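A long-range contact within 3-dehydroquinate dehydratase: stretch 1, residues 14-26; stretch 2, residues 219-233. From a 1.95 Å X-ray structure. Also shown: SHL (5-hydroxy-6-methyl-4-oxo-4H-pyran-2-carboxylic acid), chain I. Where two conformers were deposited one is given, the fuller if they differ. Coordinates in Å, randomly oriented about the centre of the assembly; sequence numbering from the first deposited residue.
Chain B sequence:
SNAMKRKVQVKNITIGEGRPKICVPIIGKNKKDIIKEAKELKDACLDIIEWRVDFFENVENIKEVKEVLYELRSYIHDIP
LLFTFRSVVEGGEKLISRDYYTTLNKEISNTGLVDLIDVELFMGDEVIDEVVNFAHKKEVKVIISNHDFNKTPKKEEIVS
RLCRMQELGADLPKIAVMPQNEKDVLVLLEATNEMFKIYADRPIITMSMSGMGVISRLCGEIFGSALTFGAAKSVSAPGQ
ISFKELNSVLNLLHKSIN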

ATOM      1  N   THR B  14      11.630 -11.347 -16.470  1.00 34.75           N
ATOM      2  CA  THR B  14      10.472 -12.264 -16.545  1.00 34.37           C
ATOM      3  C   THR B  14       9.259 -11.619 -15.886  1.00 32.70           C
ATOM      4  O   THR B  14       9.140 -11.629 -14.669  1.00 33.11           O
ATOM      5  N   ILE B  15       8.363 -11.054 -16.699  1.00 31.56           N
ATOM      6  CA  ILE B  15       7.153 -10.401 -16.186  1.00 29.22           C
ATOM      7  C   ILE B  15       6.173 -11.483 -15.808  1.00 30.69           C
ATOM      8  O   ILE B  15       5.959 -12.432 -16.572  1.00 29.33           O
ATOM      9  N   GLY B  16       5.580 -11.353 -14.626  1.00 32.67           N
ATOM     10  CA  GLY B  16       4.628 -12.342 -14.128  1.00 35.35           C
ATOM     11  C   GLY B  16       5.211 -13.236 -13.059  1.00 39.16           C
ATOM     12  O   GLY B  16       4.525 -14.096 -12.527  1.00 42.46           O
ATOM     13  N   GLU B  17       6.484 -13.045 -12.748  1.00 41.13           N
ATOM     14  CA  GLU B  17       7.152 -13.857 -11.735  1.00 44.75           C
ATOM     15  C   GLU B  17       7.689 -12.949 -10.633  1.00 43.65           C
ATOM     16  O   GLU B  17       8.184 -11.853 -10.909  1.00 43.54           O
ATOM     17  N   GLY B  18       7.569 -13.404  -9.388  1.00 43.77           N
ATOM     18  CA  GLY B  18       8.084 -12.681  -8.233  1.00 42.64           C
ATOM     19  C   GLY B  18       7.543 -11.275  -7.990  1.00 40.09           C
ATOM     20  O   GLY B  18       6.340 -11.009  -8.081  1.00 40.64           O
ATOM     21  N   ARG B  19       8.460 -10.374  -7.675  1.00 36.71           N
ATOM     22  CA  ARG B  19       8.138  -9.016  -7.358  1.00 33.93           C
ATOM     23  C   ARG B  19       7.675  -8.321  -8.647  1.00 30.33           C
ATOM     24  O   ARG B  19       8.193  -8.627  -9.712  1.00 29.64           O
ATOM     25  N   PRO B  20       6.684  -7.412  -8.559  1.00 27.15           N
ATOM     26  CA  PRO B  20       6.287  -6.685  -9.753  1.00 25.14           C
ATOM     27  C   PRO B  20       7.457  -5.926 -10.333  1.00 24.29           C
ATOM     28  O   PRO B  20       8.332  -5.479  -9.589  1.00 23.18           O
ATOM     29  N   LYS B  21       7.458  -5.759 -11.644  1.00 22.56           N
ATOM     30  CA  LYS B  21       8.527  -5.042 -12.317  1.00 22.96           C
ATOM     31  C   LYS B  21       8.181  -3.566 -12.381  1.00 22.28           C
ATOM     32  O   LYS B  21       7.007  -3.196 -12.521  1.00 21.59           O
ATOM     33  N   ILE B  22       9.195  -2.726 -12.271  1.00 22.25           N
ATOM     34  CA  ILE B  22       9.000  -1.283 -12.306  1.00 22.66           C
ATOM     35  C   ILE B  22       9.365  -0.724 -13.661  1.00 21.70           C
ATOM     36  O   ILE B  22      10.484  -0.970 -14.178  1.00 19.37           O
ATOM     37  N   CYS B  23       8.439   0.047 -14.221  1.00 20.51           N
ATOM     38  CA  CYS B  23       8.612   0.705 -15.506  1.00 21.69           C
ATOM     39  C   CYS B  23       8.628   2.210 -15.291  1.00 21.81           C
ATOM     40  O   CYS B  23       7.798   2.749 -14.538  1.00 21.52           O
ATOM     41  N   VAL B  24       9.566   2.891 -15.939  1.00 21.80           N
ATOM     42  CA  VAL B  24       9.684   4.336 -15.837  1.00 22.71           C
ATOM     43  C   VAL B  24       9.638   4.945 -17.235  1.00 24.64           C
ATOM     44  O   VAL B  24      10.366   4.501 -18.120  1.00 21.63           O
ATOM     45  N   PRO B  25       8.769   5.959 -17.448  1.00 23.33           N
ATOM     46  CA  PRO B  25       8.707   6.588 -18.756  1.00 23.51           C
ATOM     47  C   PRO B  25       9.711   7.703 -19.017  1.00 25.85           C
ATOM     48  O   PRO B  25      10.163   8.391 -18.092  1.00 24.63           O
ATOM     49  N   ILE B  26      10.038   7.851 -20.301  1.00 23.94           N
ATOM     50  CA  ILE B  26      10.845   8.947 -20.837  1.00 23.76           C
ATOM     51  C   ILE B  26       9.818   9.780 -21.593  1.00 23.95           C
ATOM     52  O   ILE B  26       9.076   9.250 -22.460  1.00 23.09           O
ATOM     53  N   CYS B 219       0.866  -2.664  -4.301  1.00 25.34           N
ATOM     54  CA  CYS B 219       0.447  -3.990  -3.848  1.00 28.82           C
ATOM     55  C   CYS B 219       0.259  -5.051  -4.928  1.00 28.02           C
ATOM     56  O   CYS B 219      -0.511  -5.997  -4.742  1.00 29.30           O
ATOM     57  N   GLY B 220       0.968  -4.913  -6.038  1.00 24.78           N
ATOM     58  CA  GLY B 220       0.874  -5.870  -7.125  1.00 23.56           C
ATOM     59  C   GLY B 220       1.196  -7.306  -6.767  1.00 25.43           C
ATOM     60  O   GLY B 220       0.541  -8.237  -7.252  1.00 24.91           O
ATOM     61  N   GLU B 221       2.185  -7.512  -5.905  1.00 25.49           N
ATOM     62  CA  GLU B 221       2.574  -8.866  -5.565  1.00 26.83           C
ATOM     63  C   GLU B 221       1.445  -9.611  -4.880  1.00 27.34           C
ATOM     64  O   GLU B 221       1.278 -10.807  -5.078  1.00 29.46           O
ATOM     65  N   ILE B 222       0.659  -8.908  -4.091  1.00 27.09           N
ATOM     66  CA  ILE B 222      -0.456  -9.546  -3.410  1.00 28.77           C
ATOM     67  C   ILE B 222      -1.722  -9.630  -4.271  1.00 26.57           C
ATOM     68  O   ILE B 222      -2.338 -10.685  -4.364  1.00 25.32           O
ATOM     69  N   PHE B 223      -2.096  -8.535  -4.923  1.00 25.62           N
ATOM     70  CA  PHE B 223      -3.351  -8.517  -5.671  1.00 27.02           C
ATOM     71  C   PHE B 223      -3.275  -8.964  -7.124  1.00 27.13           C
ATOM     72  O   PHE B 223      -4.271  -9.404  -7.680  1.00 29.11           O
ATOM     73  N   GLY B 224      -2.104  -8.867  -7.728  1.00 25.92           N
ATOM     74  CA  GLY B 224      -1.912  -9.428  -9.059  1.00 27.17           C
ATOM     75  C   GLY B 224      -1.365  -8.574 -10.177  1.00 26.20           C
ATOM     76  O   GLY B 224      -1.110  -9.108 -11.255  1.00 32.51           O
ATOM     77  N   SER B 225      -1.184  -7.267  -9.981  1.00 21.92           N
ATOM     78  CA  SER B 225      -0.648  -6.457 -11.072  1.00 21.31           C
ATOM     79  C   SER B 225       0.854  -6.784 -11.227  1.00 21.05           C
ATOM     80  O   SER B 225       1.621  -6.758 -10.246  1.00 20.49           O
ATOM     81  N   ALA B 226       1.246  -7.103 -12.452  1.00 20.21           N
ATOM     82  CA  ALA B 226       2.608  -7.577 -12.762  1.00 22.00           C
ATOM     83  C   ALA B 226       3.630  -6.495 -13.032  1.00 20.23           C
ATOM     84  O   ALA B 226       4.835  -6.752 -12.961  1.00 21.35           O
ATOM     85  N   LEU B 227       3.153  -5.288 -13.327  0.60 20.91           N
ATOM     86  CA  LEU B 227       4.014  -4.159 -13.679  0.60 19.95           C
ATOM     87  C   LEU B 227       3.473  -2.879 -13.018  0.60 21.17           C
ATOM     88  O   LEU B 227       2.257  -2.637 -13.029  0.60 22.57           O
ATOM     89  N   THR B 228       4.362  -2.069 -12.443  1.00 19.90           N
ATOM     90  CA  THR B 228       3.966  -0.847 -11.790  1.00 21.08           C
ATOM     91  C   THR B 228       4.838   0.280 -12.359  1.00 23.49           C
ATOM     92  O   THR B 228       5.999   0.064 -12.704  1.00 23.48           O
ATOM     93  N   PHE B 229       4.254   1.462 -12.489  1.00 22.86           N
ATOM     94  CA  PHE B 229       4.933   2.592 -13.109  1.00 24.10           C
ATOM     95  C   PHE B 229       5.370   3.654 -12.102  1.00 25.77           C
ATOM     96  O   PHE B 229       4.575   4.143 -11.301  1.00 25.06           O
ATOM     97  N   GLY B 230       6.644   4.005 -12.154  1.00 26.79           N
ATOM     98  CA  GLY B 230       7.206   5.031 -11.274  1.00 30.30           C
ATOM     99  C   GLY B 230       7.562   6.257 -12.104  1.00 33.73           C
ATOM    100  O   GLY B 230       7.705   6.171 -13.319  1.00 34.71           O
ATOM    101  N   ALA B 231       7.678   7.404 -11.455  1.00 35.23           N
ATOM    102  CA  ALA B 231       8.039   8.629 -12.148  1.00 39.19           C
ATOM    103  C   ALA B 231       9.561   8.777 -12.108  1.00 42.13           C
ATOM    104  O   ALA B 231      10.208   8.352 -11.139  1.00 40.41           O
ATOM    105  N   ALA B 232      10.132   9.375 -13.150  1.00 47.20           N
ATOM    106  CA  ALA B 232      11.587   9.575 -13.231  1.00 52.54           C
ATOM    107  C   ALA B 232      12.058  10.529 -12.145  1.00 58.84           C
ATOM    108  O   ALA B 232      12.950  10.200 -11.360  1.00 60.50           O
ATOM    109  N   LYS B 233      11.453  11.707 -12.097  1.00 64.25           N
ATOM    110  CA  LYS B 233      11.812  12.704 -11.096  1.00 70.10           C
ATOM    111  C   LYS B 233      11.237  12.335  -9.722  1.00 71.64           C
ATOM    112  O   LYS B 233      10.404  11.427  -9.603  1.00 69.13           O
TER

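The two stretches, about 200 residues apart in sequence, meet as neighbouring parallel strands, with Lys-21, Ile-22 and Cys-23 paired against Leu-227, Thr-228 and Phe-229. Four backbone hydrogen bonds fix the register: Lys-21 N to Ala-226 O (3.1 Å), Thr-228 N to Lys-21 O (2.9 Å), Cys-23 N to Thr-228 O (2.9 Å) and Gly-230 N to Cys-23 O (2.9 Å). Because the pairs are in register, their side chains alternate together: Lys-21, Leu-227, Cys-23 and Phe-229 emerge on one face of the sheet, Ile-22 and Thr-228 on the other.

On the first face, Leu-227, in one of two deposited conformers, adopts chi1 t and chi2 p. This carries CD1 across to the neighbouring strand, where it lies 3.6 Å from Lys-21 CB and 4.2 Å from Cys-23 CB; CD1 also comes within 3.1 Å of Lys-21 O, a close approach to a carbonyl already engaged by Thr-228 N. Cys-23 is t, and its CB sits over one face of the Phe-229 ring, 4.0 Å from the centroid and 25° off the normal, a CH-pi contact. Its SG approaches the same ring obliquely, 3.5 Å from Phe-229 CE2. Phe-229, with chi1 m and chi2 74°, presents its opposite face to SHL CAL, so the ring separates Cys-23 from the bound pyran. The closest atoms of this residue and the ligand are Phe-229 CB and SHL OAD, at 3.4 Å.

Lys-21 leaves the same face but its end leads away from the second stretch. Two consecutive m rotamers, then t and m, fold the chain back over its own stretch, where NZ donates to Glu-17 O (2.5 Å) and Arg-19 O (2.9 Å), and weakly to Thr-14 O (3.1 Å). The ammonium thus gathers carbonyls around the preceding loop. Water 1 ties this cluster to the second stretch, accepting from Lys-21 NZ (3.1 Å) and Gly-16 N (2.9 Å) and donating to Ala-226 O (2.7 Å). Nearby, Ile-15 (m, t) points toward the second stretch and rests CG2 on Ala-226 CB at 3.8 Å.

Across the sheet, Ile-22 (m, t) and Thr-228 (t) make a looser pair, Ile-22 CG1 lying 4.1 Å from Thr-228 CG2. Pro-20 packs more intimately against the start of the helix, its CG 3.5 Å from Glu-221 N and its CD 3.7 Å from Glu-221 CB. Gly-220 leaves room here: a CB would fall only 3.0 Å from Pro-20 CG and would clash with Ser-225 O. Arg-19 directs its CB away from the second stretch; chi3 p helps bring NE within 3.1 Å of Pro-20 O, a hydrogen bond within its own stretch.

At the far end, Val-24 (t) places CG1 4.0 Å from Ala-232 CB, and Pro-25 CD lies 3.3 Å from Gly-230 O. Water 2 closes this edge, donating to Pro-25 O (2.9 Å) and accepting from Ala-232 N (2.7 Å).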

ATOM      1  CB  THR B  14      10.756 -13.607 -15.821  1.00 37.55           C
ATOM      2  OG1 THR B  14      11.937 -14.209 -16.356  1.00 39.63           O
ATOM      3  CG2 THR B  14       9.588 -14.562 -15.982  1.00 36.80           C
ATOM      4  CB  ILE B  15       6.513  -9.461 -17.240  1.00 28.45           C
ATOM      5  CG1 ILE B  15       7.542  -8.436 -17.730  1.00 27.69           C
ATOM      6  CG2 ILE B  15       5.257  -8.727 -16.665  1.00 23.34           C
ATOM      7  CD1 ILE B  15       6.997  -7.477 -18.766  1.00 31.45           C
ATOM      8  CB  GLU B  17       8.306 -14.658 -12.380  1.00 46.50           C
ATOM      9  CG  GLU B  17       8.919 -15.731 -11.495  1.00 54.31           C
ATOM     10  CD  GLU B  17      10.015 -16.546 -12.201  1.00 62.35           C
ATOM     11  OE1 GLU B  17      10.366 -16.221 -13.359  1.00 64.71           O
ATOM     12  OE2 GLU B  17      10.527 -17.510 -11.587  1.00 67.99           O
ATOM     13  CB  ARG B  19       9.390  -8.332  -6.826  1.00 35.73           C
ATOM     14  CG  ARG B  19       9.128  -7.135  -5.939  1.00 39.71           C
ATOM     15  CD  ARG B  19      10.313  -6.196  -5.947  1.00 41.08           C
ATOM     16  NE  ARG B  19      10.387  -5.541  -7.246  1.00 40.19           N
ATOM     17  CZ  ARG B  19      11.214  -4.556  -7.556  1.00 40.77           C
ATOM     18  NH1 ARG B  19      12.070  -4.084  -6.657  1.00 37.61           N
ATOM     19  NH2 ARG B  19      11.180  -4.038  -8.781  1.00 40.58           N
ATOM     20  CB  PRO B  20       5.256  -5.688  -9.230  1.00 26.89           C
ATOM     21  CG  PRO B  20       4.688  -6.345  -8.033  1.00 27.81           C
ATOM     22  CD  PRO B  20       5.760  -7.174  -7.442  1.00 29.64           C
ATOM     23  CB  LYS B  21       8.754  -5.618 -13.716  1.00 23.34           C
ATOM     24  CG  LYS B  21       8.916  -7.164 -13.732  1.00 28.04           C
ATOM     25  CD  LYS B  21      10.053  -7.642 -12.844  1.00 31.70           C
ATOM     26  CE  LYS B  21      10.176  -9.169 -12.864  1.00 36.11           C
ATOM     27  NZ  LYS B  21       9.014  -9.829 -12.163  1.00 37.35           N
ATOM     28  CB  ILE B  22       9.880  -0.564 -11.264  1.00 25.06           C
ATOM     29  CG1 ILE B  22       9.519  -1.023  -9.859  1.00 27.60           C
ATOM     30  CG2 ILE B  22       9.696   0.963 -11.374  1.00 27.51           C
ATOM     31  CD1 ILE B  22      10.400  -0.422  -8.774  1.00 28.28           C
ATOM     32  CB  CYS B  23       7.451   0.353 -16.439  1.00 22.59           C
ATOM     33  SG  CYS B  23       7.583   1.017 -18.074  1.00 27.59           S
ATOM     34  CB  VAL B  24      11.014   4.727 -15.175  1.00 26.10           C
ATOM     35  CG1 VAL B  24      11.085   6.226 -14.990  1.00 25.05           C
ATOM     36  CG2 VAL B  24      11.179   3.998 -13.836  1.00 24.39           C
ATOM     37  CB  PRO B  25       7.286   7.192 -18.803  1.00 23.91           C
ATOM     38  CG  PRO B  25       6.885   7.355 -17.434  1.00 27.89           C
ATOM     39  CD  PRO B  25       7.628   6.342 -16.601  1.00 24.11           C
ATOM     40  CB  ILE B  26      11.939   8.435 -21.788  1.00 23.38           C
ATOM     41  CG1 ILE B  26      13.009   7.719 -20.968  1.00 24.85           C
ATOM     42  CG2 ILE B  26      12.557   9.606 -22.602  1.00 27.56           C
ATOM     43  CD1 ILE B  26      14.140   7.100 -21.797  1.00 30.29           C
ATOM     44  CB  CYS B 219      -0.858  -3.842  -3.062  1.00 29.95           C
ATOM     45  SG  CYS B 219      -2.224  -3.307  -4.101  1.00 39.96           S
ATOM     46  CB  GLU B 221       3.853  -8.890  -4.715  1.00 26.49           C
ATOM     47  CG  GLU B 221       4.452 -10.263  -4.576  1.00 32.82           C
ATOM     48  CD  GLU B 221       5.843 -10.245  -3.976  1.00 38.69           C
ATOM     49  OE1 GLU B 221       6.270 -11.292  -3.438  1.00 46.01           O
ATOM     50  OE2 GLU B 221       6.507  -9.191  -4.034  1.00 40.46           O
ATOM     51  CB  ILE B 222      -0.765  -8.838  -2.071  1.00 28.66           C
ATOM     52  CG1 ILE B 222       0.344  -9.156  -1.050  1.00 32.83           C
ATOM     53  CG2 ILE B 222      -2.119  -9.295  -1.513  1.00 31.62           C
ATOM     54  CD1 ILE B 222       0.426 -10.641  -0.635  1.00 35.90           C
ATOM     55  CB  PHE B 223      -4.049  -7.176  -5.484  1.00 28.82           C
ATOM     56  CG  PHE B 223      -4.462  -6.945  -4.070  1.00 27.09           C
ATOM     57  CD1 PHE B 223      -5.619  -7.520  -3.576  1.00 31.67           C
ATOM     58  CD2 PHE B 223      -3.650  -6.246  -3.204  1.00 34.04           C
ATOM     59  CE1 PHE B 223      -5.981  -7.345  -2.255  1.00 35.57           C
ATOM     60  CE2 PHE B 223      -4.017  -6.067  -1.873  1.00 35.44           C
ATOM     61  CZ  PHE B 223      -5.173  -6.616  -1.408  1.00 32.84           C
ATOM     62  CB  SER B 225      -0.883  -4.962 -10.869  1.00 20.48           C
ATOM     63  OG  SER B 225      -0.406  -4.250 -12.010  1.00 22.83           O
ATOM     64  CB  ALA B 226       2.566  -8.551 -13.962  1.00 21.87           C
ATOM     65  CB  LEU B 227       4.020  -4.002 -15.205  0.60 22.72           C
ATOM     66  CG  LEU B 227       5.050  -3.084 -15.841  0.60 20.41           C
ATOM     67  CD1 LEU B 227       6.429  -3.602 -15.538  0.60 19.99           C
ATOM     68  CD2 LEU B 227       4.855  -2.981 -17.322  0.60 20.11           C
ATOM     69  CB  THR B 228       4.045  -0.953 -10.263  1.00 22.20           C
ATOM     70  OG1 THR B 228       3.592   0.273  -9.678  1.00 22.19           O
ATOM     71  CG2 THR B 228       5.460  -1.272  -9.805  1.00 20.13           C
ATOM     72  CB  PHE B 229       4.019   3.213 -14.174  1.00 24.96           C
ATOM     73  CG  PHE B 229       3.783   2.315 -15.368  1.00 24.35           C
ATOM     74  CD1 PHE B 229       2.948   1.216 -15.276  1.00 28.49           C
ATOM     75  CD2 PHE B 229       4.393   2.576 -16.578  1.00 27.27           C
ATOM     76  CE1 PHE B 229       2.736   0.382 -16.389  1.00 27.37           C
ATOM     77  CE2 PHE B 229       4.179   1.751 -17.687  1.00 29.94           C
ATOM     78  CZ  PHE B 229       3.351   0.657 -17.580  1.00 29.88           C
ATOM     79  CB  ALA B 231       7.361   9.824 -11.485  1.00 39.74           C
ATOM     80  CB  ALA B 232      11.978  10.107 -14.592  1.00 54.58           C
ATOM     81  CB  LYS B 233      11.298  14.078 -11.510  1.00 73.13           C
ATOM     82  CG  LYS B 233      11.796  14.556 -12.863  1.00 75.54           C
ATOM     83  CD  LYS B 233      11.293  15.963 -13.169  1.00 81.06           C
ATOM     84  CE  LYS B 233       9.770  16.017 -13.268  1.00 80.98           C
ATOM     85  NZ  LYS B 233       9.286  17.398 -13.503  1.00 84.59           N
TER
HETATM   86  OAD SHL I 302       1.565   5.628 -14.081  1.00 37.96           O
HETATM   87  CAH SHL I 302       0.522   6.159 -14.540  1.00 43.51           C
HETATM   88  OAA SHL I 302      -0.019   7.133 -13.957  1.00 41.03           O
HETATM   89  CAK SHL I 302      -0.045   5.626 -15.763  1.00 39.73           C
HETATM   90  OAG SHL I 302       0.609   4.509 -16.382  1.00 36.68           O
HETATM   91  CAF SHL I 302       0.193   4.103 -17.667  1.00 38.55           C
HETATM   92  CAL SHL I 302       0.902   3.137 -18.303  1.00 38.12           C
HETATM   93  CAJ SHL I 302      -0.832   4.777 -18.230  1.00 40.48           C
HETATM   94  OAC SHL I 302      -1.239   4.443 -19.452  1.00 37.58           O
HETATM   95  CAI SHL I 302      -1.468   5.792 -17.571  1.00 39.11           C
HETATM   96  CAE SHL I 302      -1.088   6.208 -16.357  1.00 38.84           C
HETATM   97  OAB SHL I 302      -2.496   6.404 -18.138  1.00 38.37           O
HETATM   98  O   HOH W   1       6.033  -9.199 -12.772  1.00 26.88           O
HETATM   99  O   HOH W   2       9.195   9.516 -15.644  1.00 42.92           O